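Local coordinates for Tat-secreted protein Rv2525c (Mycobacterium tuberculosis, PDB 4PMQ), which may act as a peptidoglycan hydrolase with glycosidase activity, and shows esterase activity toward p-nitrophenyl esters in vitro, at residues 13-18 against 190-195; 33-38 against 44-49; 64-69 against 87-92; 103-108 against 127-132. All coordinates share one frame; numbering follows the deposited sequence. Where two conformers were deposited one is given.

Contact 1 (13-18 against 190-195); sequences GVIPAS and VGVDVN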
loop_
_atom_site.group_PDB
_atom_site.type_symbol
_atom_site.label_atom_id
_atom_site.label_comp_id
_atom_site.label_asym_id
_atom_site.label_seq_id
_atom_site.Cartn_x
_atom_site.Cartn_y
_atom_site.Cartn_z
ATOM N N GLY A 13 5.880 14.085 -0.286
ATOM C CA GLY A 13 5.241 15.200 0.396
ATOM C C GLY A 13 3.763 14.983 0.620
ATOM O O GLY A 13 3.213 13.932 0.273
ATOM N N VAL A 14 3.135 15.960 1.265
ATOM C CA VAL A 14 1.708 15.916 1.569
ATOM C C VAL A 14 1.012 16.824 0.577
ATOM O O VAL A 14 1.409 17.974 0.432
ATOM C CB VAL A 14 1.423 16.334 3.037
ATOM C CG1 VAL A 14 -0.074 16.390 3.314
ATOM C CG2 VAL A 14 2.120 15.386 4.018
ATOM N N ILE A 15 -0.035 16.334 -0.076
ATOM C CA ILE A 15 -0.719 17.172 -1.057
ATOM C C ILE A 15 -2.059 17.661 -0.525
ATOM O O ILE A 15 -2.846 16.833 -0.058
ATOM C CB ILE A 15 -0.913 16.406 -2.393
ATOM C CG1 ILE A 15 0.430 15.947 -2.989
ATOM C CG2 ILE A 15 -1.744 17.227 -3.432
ATOM C CD1 ILE A 15 0.248 14.834 -4.050
ATOM N N PRO A 16 -2.384 18.978 -0.646
ATOM C CA PRO A 16 -3.730 19.428 -0.249
ATOM C C PRO A 16 -4.781 18.590 -0.973
ATOM O O PRO A 16 -4.640 18.320 -2.176
ATOM C CB PRO A 16 -3.751 20.907 -0.673
ATOM C CG PRO A 16 -2.315 21.317 -0.672
ATOM C CD PRO A 16 -1.575 20.097 -1.162
ATOM N N ALA A 17 -5.800 18.109 -0.248
ATOM C CA ALA A 17 -6.851 17.277 -0.828
ATOM C C ALA A 17 -7.522 17.958 -2.034
ATOM O O ALA A 17 -7.878 17.282 -3.012
ATOM C CB ALA A 17 -7.897 16.967 0.227
ATOM N N SER A 18 -7.673 19.306 -1.987
ATOM C CA SER A 18 -8.263 20.038 -3.114
ATOM C C SER A 18 -7.449 19.831 -4.398
ATOM O O SER A 18 -8.029 19.767 -5.490
ATOM C CB SER A 18 -8.369 21.529 -2.804
ATOM O OG SER A 18 -7.098 22.076 -2.503
ATOM N N VAL A 190 4.429 17.539 -6.024
ATOM C CA VAL A 190 4.848 16.210 -5.570
ATOM C C VAL A 190 4.669 15.154 -6.666
ATOM O O VAL A 190 3.584 15.077 -7.264
ATOM C CB VAL A 190 4.033 15.829 -4.297
ATOM C CG1 VAL A 190 4.392 14.430 -3.790
ATOM C CG2 VAL A 190 4.201 16.885 -3.189
ATOM N N GLY A 191 5.714 14.355 -6.913
ATOM C CA GLY A 191 5.616 13.235 -7.853
ATOM C C GLY A 191 4.602 12.215 -7.343
ATOM O O GLY A 191 4.558 11.912 -6.135
ATOM N N VAL A 192 3.721 11.726 -8.237
ATOM C CA VAL A 192 2.713 10.746 -7.818
ATOM C C VAL A 192 2.710 9.558 -8.764
ATOM O O VAL A 192 3.096 9.688 -9.930
ATOM C CB VAL A 192 1.270 11.336 -7.704
ATOM C CG1 VAL A 192 1.206 12.482 -6.698
ATOM C CG2 VAL A 192 0.701 11.761 -9.070
ATOM N N ASP A 193 2.263 8.423 -8.241
ATOM C CA ASP A 193 1.960 7.211 -8.986
ATOM C C ASP A 193 0.463 7.124 -9.137
ATOM O O ASP A 193 -0.283 7.565 -8.246
ATOM C CB ASP A 193 2.508 5.954 -8.286
ATOM C CG ASP A 193 3.979 6.050 -7.903
ATOM O OD1 ASP A 193 4.779 6.571 -8.729
ATOM O OD2 ASP A 193 4.343 5.539 -6.823
ATOM N N VAL A 194 0.013 6.512 -10.221
ATOM C CA VAL A 194 -1.408 6.407 -10.514
ATOM C C VAL A 194 -1.864 4.977 -10.355
ATOM O O VAL A 194 -1.230 4.058 -10.893
ATOM C CB VAL A 194 -1.732 6.946 -11.926
ATOM C CG1 VAL A 194 -3.215 6.817 -12.228
ATOM C CG2 VAL A 194 -1.287 8.405 -12.071
ATOM N N ASN A 195 -2.992 4.795 -9.639
ATOM C CA ASN A 195 -3.542 3.468 -9.399
ATOM C C ASN A 195 -4.980 3.428 -9.853
ATOM O O ASN A 195 -5.745 4.354 -9.531
ATOM C CB ASN A 195 -3.452 3.099 -7.912
ATOM C CG ASN A 195 -2.034 3.222 -7.415
ATOM O OD1 ASN A 195 -1.233 2.315 -7.624
ATOM N ND2 ASN A 195 -1.674 4.384 -6.869
#
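Val-190 opens the strand side of this contact and is its hub, meeting both Gly-13 and Ile-15. The valine, its CG1 anti to the backbone N (chi1 178°), sends that methyl toward Gly-13, 3.8 Å from the glycine N, while CG2 sits 4.1 Å from Gly-13 CA. The glycine lets the loop backbone come close here: the two CA atoms, of Gly-13 and Val-190, are 6.1 Å apart. The branch point of the valine faces Ile-15, whose CG1 lies 3.8 Å from Val-190 CB, and the two side chains cross at a slant. Two residues further on, Val-192 offers a single methyl: its CG1 is 3.7 Å from Ile-15 CD1. Both CG1 and CD1 of the isoleucine thus touch Val-190, and CD1 alone goes on to Val-192. The buried side chains meet by apolar packing alone, with the valine methyl also lying against the Gly-13 backbone. Beyond, the strand runs on to Asn-195, hydrogen-bonded to Asp-9 and Trp-160. Val-187 of strand 184-187 and Tyr-10 also pack on Ile-15. In this TIM-barrel-like fold the loop from strand 6-9 to helix 17-22 is thus packed on strand 190-197, which pairs antiparallel with strands 6-9, 177-181 and 184-187.

Contact 2 (33-38 against 44-49); sequences SDRRPG and GKPIQL. With TLA (L(+)-tartaric acid), chain B.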
loop_
_atom_site.group_PDB
_atom_site.type_symbol
_atom_site.label_atom_id
_atom_site.label_comp_id
_atom_site.label_asym_id
_atom_site.label_seq_id
_atom_site.Cartn_x
_atom_site.Cartn_y
_atom_site.Cartn_z
ATOM N N SER A 33 3.694 4.318 7.596
ATOM C CA SER A 33 5.077 3.919 7.885
ATOM C C SER A 33 5.958 5.081 8.273
ATOM O O SER A 33 5.713 6.222 7.892
ATOM C CB SER A 33 5.701 3.292 6.645
ATOM O OG SER A 33 4.929 2.217 6.173
ATOM N N ASP A 34 7.029 4.774 9.004
ATOM C CA ASP A 34 8.042 5.749 9.379
ATOM C C ASP A 34 8.954 6.008 8.195
ATOM O O ASP A 34 8.954 5.243 7.221
ATOM C CB ASP A 34 8.867 5.218 10.561
ATOM C CG ASP A 34 8.057 5.082 11.843
ATOM O OD1 ASP A 34 7.477 6.094 12.295
ATOM O OD2 ASP A 34 7.999 3.967 12.384
ATOM N N ARG A 35 9.814 7.018 8.336
ATOM C CA ARG A 35 10.841 7.320 7.338
ATOM C C ARG A 35 12.126 6.583 7.731
ATOM O O ARG A 35 12.676 6.826 8.820
ATOM C CB ARG A 35 11.080 8.843 7.292
ATOM C CG ARG A 35 9.820 9.650 6.963
ATOM C CD ARG A 35 10.000 11.165 7.011
ATOM N NE ARG A 35 10.416 11.663 8.326
ATOM C CZ ARG A 35 9.576 11.958 9.318
ATOM N NH1 ARG A 35 8.266 11.762 9.173
ATOM N NH2 ARG A 35 10.040 12.435 10.465
ATOM N N ARG A 36 12.629 5.706 6.854
ATOM C CA ARG A 36 13.859 4.974 7.162
ATOM C C ARG A 36 15.077 5.936 7.169
ATOM O O ARG A 36 14.958 7.068 6.658
ATOM C CB ARG A 36 14.065 3.839 6.120
ATOM C CG ARG A 36 14.188 4.320 4.666
ATOM C CD ARG A 36 14.611 3.206 3.736
ATOM N NE ARG A 36 14.605 3.637 2.342
ATOM C CZ ARG A 36 13.552 3.563 1.531
ATOM N NH1 ARG A 36 12.389 3.072 1.974
ATOM N NH2 ARG A 36 13.646 3.980 0.276
ATOM N N PRO A 37 16.249 5.514 7.681
ATOM C CA PRO A 37 17.447 6.353 7.544
ATOM C C PRO A 37 17.725 6.611 6.064
ATOM O O PRO A 37 17.576 5.705 5.251
ATOM C CB PRO A 37 18.549 5.484 8.166
ATOM C CG PRO A 37 17.832 4.608 9.165
ATOM C CD PRO A 37 16.581 4.235 8.362
ATOM N N GLY A 38 18.017 7.855 5.710
ATOM C CA GLY A 38 18.194 8.230 4.309
ATOM C C GLY A 38 16.872 8.648 3.675
ATOM O O GLY A 38 16.843 9.065 2.513
ATOM N N GLY A 44 5.870 12.524 2.873
ATOM C CA GLY A 44 4.587 11.834 2.747
ATOM C C GLY A 44 4.458 10.638 3.673
ATOM O O GLY A 44 3.449 9.929 3.622
ATOM N N LYS A 45 5.471 10.386 4.523
ATOM C CA LYS A 45 5.417 9.252 5.463
ATOM C C LYS A 45 5.552 9.723 6.913
ATOM O O LYS A 45 6.542 10.355 7.228
ATOM C CB LYS A 45 6.573 8.268 5.188
ATOM C CG LYS A 45 6.609 7.601 3.828
ATOM C CD LYS A 45 7.637 6.448 3.861
ATOM C CE LYS A 45 7.704 5.731 2.544
ATOM N NZ LYS A 45 8.681 4.604 2.632
ATOM N N PRO A 46 4.663 9.367 7.838
ATOM C CA PRO A 46 3.380 8.689 7.653
ATOM C C PRO A 46 2.263 9.704 7.451
ATOM O O PRO A 46 2.447 10.891 7.770
ATOM C CB PRO A 46 3.190 7.977 9.004
ATOM C CG PRO A 46 3.897 8.847 10.018
ATOM C CD PRO A 46 4.848 9.775 9.250
ATOM N N ILE A 47 1.113 9.257 6.966
ATOM C CA ILE A 47 -0.061 10.121 6.891
ATOM C C ILE A 47 -0.406 10.562 8.317
ATOM O O ILE A 47 -0.381 9.720 9.221
ATOM C CB ILE A 47 -1.258 9.414 6.197
ATOM C CG1 ILE A 47 -2.517 10.315 6.219
ATOM C CG2 ILE A 47 -1.533 8.002 6.779
ATOM C CD1 ILE A 47 -3.769 9.829 5.350
ATOM N N GLN A 48 -0.711 11.869 8.517
ATOM C CA GLN A 48 -1.103 12.383 9.824
ATOM C C GLN A 48 -2.627 12.558 9.880
ATOM O O GLN A 48 -3.291 12.704 8.829
ATOM C CB GLN A 48 -0.400 13.730 10.127
ATOM C CG GLN A 48 1.134 13.721 10.023
ATOM C CD GLN A 48 1.804 12.895 11.101
ATOM O OE1 GLN A 48 1.388 12.871 12.269
ATOM N NE2 GLN A 48 2.901 12.246 10.751
ATOM N N LEU A 49 -3.182 12.625 11.114
ATOM C CA LEU A 49 -4.622 12.814 11.270
ATOM C C LEU A 49 -5.172 14.025 10.461
ATOM O O LEU A 49 -6.219 13.896 9.805
ATOM C CB LEU A 49 -4.952 12.980 12.752
ATOM C CG LEU A 49 -6.446 13.193 13.100
ATOM C CD1 LEU A 49 -7.275 11.964 12.768
ATOM C CD2 LEU A 49 -6.606 13.535 14.591
HETATM O O1 TLA B . 7.268 5.291 -4.143
HETATM O O11 TLA B . 8.776 6.856 -3.549
HETATM C C1 TLA B . 8.304 5.621 -3.577
HETATM C C2 TLA B . 9.165 4.621 -2.811
HETATM O O2 TLA B . 8.645 3.306 -2.911
HETATM C C3 TLA B . 9.250 5.030 -1.336
HETATM O O3 TLA B . 7.998 4.886 -0.698
HETATM C C4 TLA B . 10.315 4.222 -0.603
HETATM O O4 TLA B . 10.085 3.658 0.454
HETATM O O41 TLA B . 11.492 4.290 -1.166
HETATM O O HOH W 1 10.574 4.662 4.926
#
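An anion-binding pocket, occupied here by L-tartrate that probably came from the crystallisation liquor, is partly built by the loop between strand 27-31 and helix 49-57 folding back on itself. Arg-36 and Lys-45 reach it from the two arms of the loop. The arginine grips one carboxylate with two terminal nitrogens: NH1 donates to tartrate O4 at 2.8 Å, and NH2 to O41 at 2.6 Å (163°), with O41 at the edge of the guanidinium, near its plane. Lys-45, extended beyond CG, places NZ 2.8 Å from the same tartrate O4; its bond to O3 is weak. The two cationic ends, Arg-36 NH1 and Lys-45 NZ, are gathered 4.1 Å apart round a shared anion, which probably offsets their charge. A water accepts from Lys-45 NZ and Arg-36 N and donates to Asp-34 O, tying the ammonium to the opposite backbone. Arg-35, bent at chi3 (-60°), turns back so that NH1 donates to Lys-45 O at 3.0 Å, nearly in the guanidinium plane and in the carbonyl plane. Pro-46, after a cis peptide bond, rests its CB 3.3 Å from Ser-33 O. Tyr-31 binds the tartrate through OH and makes a cation-pi contact with Lys-45, whose NZ also bonds Gln-67 O. Such a pocket, on a loop following a strand's C-terminal end, is placed where TIM-barrel enzymes carry their active sites, consistent with the proposed glycosidase role.

Contact 3 (64-69 against 87-92); sequences SCYQYG and ARRGSE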
loop_
_atom_site.group_PDB
_atom_site.type_symbol
_atom_site.label_atom_id
_atom_site.label_comp_id
_atom_site.label_asym_id
_atom_site.label_seq_id
_atom_site.Cartn_x
_atom_site.Cartn_y
_atom_site.Cartn_z
ATOM N N SER A 64 -4.770 2.628 3.156
ATOM C CA SER A 64 -3.476 2.583 3.847
ATOM C C SER A 64 -2.511 1.563 3.241
ATOM O O SER A 64 -2.913 0.445 2.914
ATOM C CB SER A 64 -3.666 2.221 5.316
ATOM O OG SER A 64 -4.363 3.223 6.034
ATOM N N CYS A 65 -1.221 1.937 3.151
ATOM C CA CYS A 65 -0.207 0.995 2.715
ATOM C C CYS A 65 1.013 1.150 3.596
ATOM O O CYS A 65 1.192 2.181 4.251
ATOM C CB CYS A 65 0.142 1.177 1.243
ATOM S SG CYS A 65 0.951 2.749 0.876
ATOM N N TYR A 66 1.820 0.127 3.637
ATOM C CA TYR A 66 2.991 0.141 4.502
ATOM C C TYR A 66 4.232 -0.185 3.728
ATOM O O TYR A 66 4.288 -1.248 3.118
ATOM C CB TYR A 66 2.820 -0.900 5.633
ATOM C CG TYR A 66 3.932 -0.845 6.655
ATOM C CD1 TYR A 66 5.160 -1.475 6.419
ATOM C CD2 TYR A 66 3.770 -0.149 7.850
ATOM C CE1 TYR A 66 6.209 -1.382 7.333
ATOM C CE2 TYR A 66 4.819 -0.035 8.771
ATOM C CZ TYR A 66 6.035 -0.651 8.503
ATOM O OH TYR A 66 7.055 -0.587 9.414
ATOM N N GLN A 67 5.248 0.658 3.829
ATOM C CA GLN A 67 6.578 0.356 3.288
ATOM C C GLN A 67 7.576 1.145 4.079
ATOM O O GLN A 67 7.548 2.375 4.042
ATOM C CB GLN A 67 6.724 0.649 1.792
ATOM C CG GLN A 67 8.091 0.136 1.287
ATOM C CD GLN A 67 8.340 0.228 -0.183
ATOM O OE1 GLN A 67 7.432 0.411 -0.992
ATOM N NE2 GLN A 67 9.596 0.025 -0.560
ATOM N N TYR A 68 8.447 0.443 4.785
ATOM C CA TYR A 68 9.469 1.120 5.568
ATOM C C TYR A 68 10.808 1.048 4.829
ATOM O O TYR A 68 11.348 2.087 4.462
ATOM C CB TYR A 68 9.571 0.542 6.991
ATOM C CG TYR A 68 10.719 1.141 7.783
ATOM C CD1 TYR A 68 10.611 2.404 8.367
ATOM C CD2 TYR A 68 11.904 0.435 7.975
ATOM C CE1 TYR A 68 11.674 2.963 9.094
ATOM C CE2 TYR A 68 12.973 0.985 8.689
ATOM C CZ TYR A 68 12.842 2.233 9.276
ATOM O OH TYR A 68 13.914 2.742 9.990
ATOM N N GLY A 69 11.348 -0.167 4.658
ATOM C CA GLY A 69 12.614 -0.384 3.968
ATOM C C GLY A 69 12.465 -0.577 2.469
ATOM O O GLY A 69 11.358 -0.494 1.921
ATOM N N ALA A 87 4.118 -4.848 11.201
ATOM C CA ALA A 87 2.647 -4.831 11.293
ATOM C C ALA A 87 2.157 -4.048 12.512
ATOM O O ALA A 87 1.188 -3.296 12.430
ATOM C CB ALA A 87 2.112 -6.267 11.344
ATOM N N ARG A 88 2.836 -4.205 13.647
ATOM C CA ARG A 88 2.454 -3.446 14.838
ATOM C C ARG A 88 2.539 -1.942 14.578
ATOM O O ARG A 88 1.638 -1.193 14.955
ATOM C CB ARG A 88 3.383 -3.789 15.995
ATOM C CG ARG A 88 3.143 -5.185 16.542
ATOM C CD ARG A 88 4.194 -5.496 17.600
ATOM N NE ARG A 88 4.194 -6.907 17.986
ATOM C CZ ARG A 88 5.232 -7.537 18.537
ATOM N NH1 ARG A 88 6.352 -6.873 18.817
ATOM N NH2 ARG A 88 5.158 -8.832 18.814
ATOM N N ARG A 89 3.645 -1.515 13.946
ATOM C CA ARG A 89 3.888 -0.097 13.693
ATOM C C ARG A 89 2.869 0.458 12.691
ATOM O O ARG A 89 2.256 1.502 12.943
ATOM C CB ARG A 89 5.332 0.120 13.233
ATOM C CG ARG A 89 5.712 1.589 13.113
ATOM C CD ARG A 89 5.506 2.370 14.423
ATOM N NE ARG A 89 5.929 3.755 14.249
ATOM C CZ ARG A 89 5.570 4.772 15.026
ATOM N NH1 ARG A 89 4.744 4.578 16.048
ATOM N NH2 ARG A 89 6.034 5.992 14.787
ATOM N N GLY A 90 2.618 -0.291 11.629
ATOM C CA GLY A 90 1.613 0.107 10.650
ATOM C C GLY A 90 0.240 0.255 11.284
ATOM O O GLY A 90 -0.431 1.274 11.093
ATOM N N SER A 91 -0.124 -0.692 12.171
ATOM C CA SER A 91 -1.417 -0.632 12.855
ATOM C C SER A 91 -1.511 0.638 13.726
ATOM O O SER A 91 -2.522 1.340 13.719
ATOM C CB SER A 91 -1.620 -1.876 13.714
ATOM O OG SER A 91 -2.932 -1.833 14.243
ATOM N N GLU A 92 -0.415 0.949 14.432
ATOM C CA GLU A 92 -0.330 2.096 15.336
ATOM C C GLU A 92 -0.470 3.412 14.538
ATOM O O GLU A 92 -1.240 4.301 14.946
ATOM C CB GLU A 92 1.025 2.035 16.068
ATOM C CG GLU A 92 1.173 3.047 17.187
ATOM C CD GLU A 92 2.531 3.084 17.868
ATOM O OE1 GLU A 92 3.479 2.419 17.382
ATOM O OE2 GLU A 92 2.659 3.843 18.855
#
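Tyr-66 and Gly-90 make the closest approach between residues 64-69 and 87-92. One side of the phenol ring lies against the glycine backbone: CD2 is 3.5 Å from Gly-90 CA, and CE2 is 3.6 Å from Gly-90 N. A chi1 of -174° swings the tyrosine ring away from its own backbone N and out toward the helix, and Gly-90, having no side chain, allows the two CA atoms of Tyr-66 and Gly-90 to stand 6.3 Å apart. Strand 61-66 and helix 79-96 are the first two elements of a beta-alpha-beta unit completed by the parallel strand 105-108, and here the helix packs on the sheet within the TIM-barrel-like fold. The tyrosine hydroxyl is hydrogen-bonded to His-86, one turn before Gly-90 on the same helix, so the ring is held at its far end as well as along its side. Arg-89 takes a smaller share, its CB lying 4.2 Å from Tyr-66 OH. Its guanidinium turns away to salt bridges: NH1 meets Glu-92 OE1 at 2.8 Å, the oxygen being approached from above the carboxylate plane, while NE pairs with Asp-34.

Contact 4 (103-108 against 127-132); sequences APIYAS and RSWESV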
loop_
_atom_site.group_PDB
_atom_site.type_symbol
_atom_site.label_atom_id
_atom_site.label_comp_id
_atom_site.label_asym_id
_atom_site.label_seq_id
_atom_site.Cartn_x
_atom_site.Cartn_y
_atom_site.Cartn_z
ATOM N N ALA A 103 -10.648 -1.122 8.202
ATOM C CA ALA A 103 -9.910 -0.902 6.966
ATOM C C ALA A 103 -8.603 -1.728 6.960
ATOM O O ALA A 103 -7.922 -1.780 7.986
ATOM C CB ALA A 103 -9.590 0.587 6.795
ATOM N N PRO A 104 -8.213 -2.313 5.796
ATOM C CA PRO A 104 -6.968 -3.082 5.744
ATOM C C PRO A 104 -5.752 -2.188 5.652
ATOM O O PRO A 104 -5.874 -0.961 5.485
ATOM C CB PRO A 104 -7.116 -3.883 4.425
ATOM C CG PRO A 104 -7.902 -2.931 3.544
ATOM C CD PRO A 104 -8.894 -2.291 4.478
ATOM N N ILE A 105 -4.564 -2.815 5.695
ATOM C CA ILE A 105 -3.312 -2.129 5.420
ATOM C C ILE A 105 -2.601 -2.968 4.377
ATOM O O ILE A 105 -2.447 -4.204 4.538
ATOM C CB ILE A 105 -2.438 -1.901 6.673
ATOM C CG1 ILE A 105 -3.165 -1.070 7.756
ATOM C CG2 ILE A 105 -1.057 -1.287 6.303
ATOM C CD1 ILE A 105 -2.447 -1.166 9.173
ATOM N N TYR A 106 -2.220 -2.325 3.295
ATOM C CA TYR A 106 -1.496 -3.028 2.230
ATOM C C TYR A 106 -0.002 -3.091 2.552
ATOM O O TYR A 106 0.684 -2.069 2.414
ATOM C CB TYR A 106 -1.695 -2.318 0.893
ATOM C CG TYR A 106 -3.051 -2.558 0.268
ATOM C CD1 TYR A 106 -4.158 -1.791 0.629
ATOM C CD2 TYR A 106 -3.222 -3.527 -0.720
ATOM C CE1 TYR A 106 -5.408 -1.996 0.031
ATOM C CE2 TYR A 106 -4.452 -3.694 -1.370
ATOM C CZ TYR A 106 -5.546 -2.947 -0.975
ATOM O OH TYR A 106 -6.749 -3.117 -1.648
ATOM N N ALA A 107 0.484 -4.262 3.009
ATOM C CA ALA A 107 1.912 -4.524 3.274
ATOM C C ALA A 107 2.655 -4.577 1.929
ATOM O O ALA A 107 2.192 -5.257 0.993
ATOM C CB ALA A 107 2.068 -5.825 4.039
ATOM N N SER A 108 3.815 -3.886 1.820
ATOM C CA SER A 108 4.509 -3.842 0.536
ATOM C C SER A 108 5.579 -4.905 0.313
ATOM O O SER A 108 6.452 -5.156 1.168
ATOM C CB SER A 108 5.143 -2.477 0.328
ATOM O OG SER A 108 4.102 -1.520 0.378
ATOM N N ARG A 127 2.169 -13.831 6.983
ATOM C CA ARG A 127 1.432 -14.529 8.047
ATOM C C ARG A 127 1.550 -13.690 9.357
ATOM O O ARG A 127 0.571 -13.615 10.110
ATOM C CB ARG A 127 1.920 -15.959 8.242
ATOM C CG ARG A 127 1.505 -16.894 7.108
ATOM C CD ARG A 127 1.969 -18.313 7.378
ATOM N NE ARG A 127 1.431 -19.267 6.403
ATOM C CZ ARG A 127 1.952 -20.460 6.152
ATOM N NH1 ARG A 127 3.052 -20.857 6.781
ATOM N NH2 ARG A 127 1.405 -21.249 5.235
ATOM N N SER A 128 2.731 -13.044 9.611
ATOM C CA SER A 128 2.867 -12.163 10.792
ATOM C C SER A 128 1.920 -10.985 10.701
ATOM O O SER A 128 1.296 -10.626 11.710
ATOM C CB SER A 128 4.295 -11.663 10.946
ATOM O OG SER A 128 5.081 -12.691 11.509
ATOM N N TRP A 129 1.774 -10.376 9.488
ATOM C CA TRP A 129 0.799 -9.309 9.322
ATOM C C TRP A 129 -0.595 -9.831 9.698
ATOM O O TRP A 129 -1.308 -9.157 10.443
ATOM C CB TRP A 129 0.818 -8.765 7.891
ATOM C CG TRP A 129 1.808 -7.656 7.721
ATOM C CD1 TRP A 129 3.138 -7.768 7.443
ATOM C CD2 TRP A 129 1.538 -6.250 7.854
ATOM N NE1 TRP A 129 3.712 -6.513 7.354
ATOM C CE2 TRP A 129 2.763 -5.566 7.639
ATOM C CE3 TRP A 129 0.387 -5.504 8.153
ATOM C CZ2 TRP A 129 2.848 -4.166 7.645
ATOM C CZ3 TRP A 129 0.473 -4.114 8.166
ATOM C CH2 TRP A 129 1.687 -3.460 7.899
ATOM N N GLU A 130 -0.963 -11.053 9.216
ATOM C CA GLU A 130 -2.278 -11.631 9.557
ATOM C C GLU A 130 -2.425 -11.875 11.068
ATOM O O GLU A 130 -3.528 -11.750 11.610
ATOM C CB GLU A 130 -2.470 -12.946 8.832
ATOM C CG GLU A 130 -2.536 -12.735 7.310
ATOM C CD GLU A 130 -3.082 -13.977 6.625
ATOM O OE1 GLU A 130 -2.920 -15.078 7.191
ATOM O OE2 GLU A 130 -3.690 -13.853 5.537
ATOM N N SER A 131 -1.330 -12.226 11.730
ATOM C CA SER A 131 -1.367 -12.491 13.156
ATOM C C SER A 131 -1.490 -11.217 13.960
ATOM O O SER A 131 -1.855 -11.297 15.129
ATOM C CB SER A 131 -0.130 -13.256 13.606
ATOM O OG SER A 131 -0.296 -13.643 14.971
ATOM N N VAL A 132 -1.125 -10.068 13.388
ATOM C CA VAL A 132 -1.175 -8.825 14.153
ATOM C C VAL A 132 -2.502 -8.115 13.904
ATOM O O VAL A 132 -3.214 -7.808 14.886
ATOM C CB VAL A 132 0.026 -7.913 13.807
ATOM C CG1 VAL A 132 -0.144 -6.526 14.434
ATOM C CG2 VAL A 132 1.343 -8.561 14.266
#
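A beta-alpha-beta unit, strand 105-108, helix 115-133 and strand 138-142, is closed here by the packing of its helix on its first strand, an arrangement repeated around TIM-barrel-type folds. Trp-129 does the work for the helix, reaching across to two strand residues that both direct their side chains toward it, Ile-105 and Ala-107. The methyl of Ala-107 lies over one face of the indole in a CH-pi contact: CB is 3.7 Å from the centroid of the five-membered ring and only 12° off its normal. Ile-105 meets the other end of the indole. Its CG2 methyl, placed anti to the backbone N by the rotation about CA-CB, touches Trp-129 CZ3 at 3.7 Å and CH2 at 3.8 Å, and the aliphatic side chain runs at about a right angle to that of the tryptophan. The pyrrole part of the indole therefore takes the alanine and the benzo part the isoleucine. All three residues are buried. Tyr-125, one turn earlier on the helix, accepts a hydrogen bond from the indole NE1 and also packs edge-to-face with it; Tyr-66 of the neighbouring strand 61-66 makes another edge-to-face contact, and Ala-87 of helix 79-96 touches the ring too. Within the Ile-105 side chain, CB itself comes to 3.9 Å from Trp-129 CZ3.

How the contacts relate
Contacts 1, 3 and 4 are buried and hold loops or helices to the same sheet, whereas contact 2 is only partly buried and joins two arms of one loop. Chemistry follows place: the three buried contacts rest on van der Waals packing, aliphatic in contact 1 and aromatic in 3 and 4, while contact 2 is polar and charged round a ligand. Contacts 3 and 4 lie on successive beta-alpha-beta units and touch, their adjacent strands linked by hydrogen bonds from Tyr-66 N to Tyr-106 O and between Tyr-66 O and Ser-108 OG. Contact 2 joins contact 3 through Ser-33 and Gln-67. Contact 1, its segments 172 residues apart, lies on the opposite side of the chain's centre from contact 4.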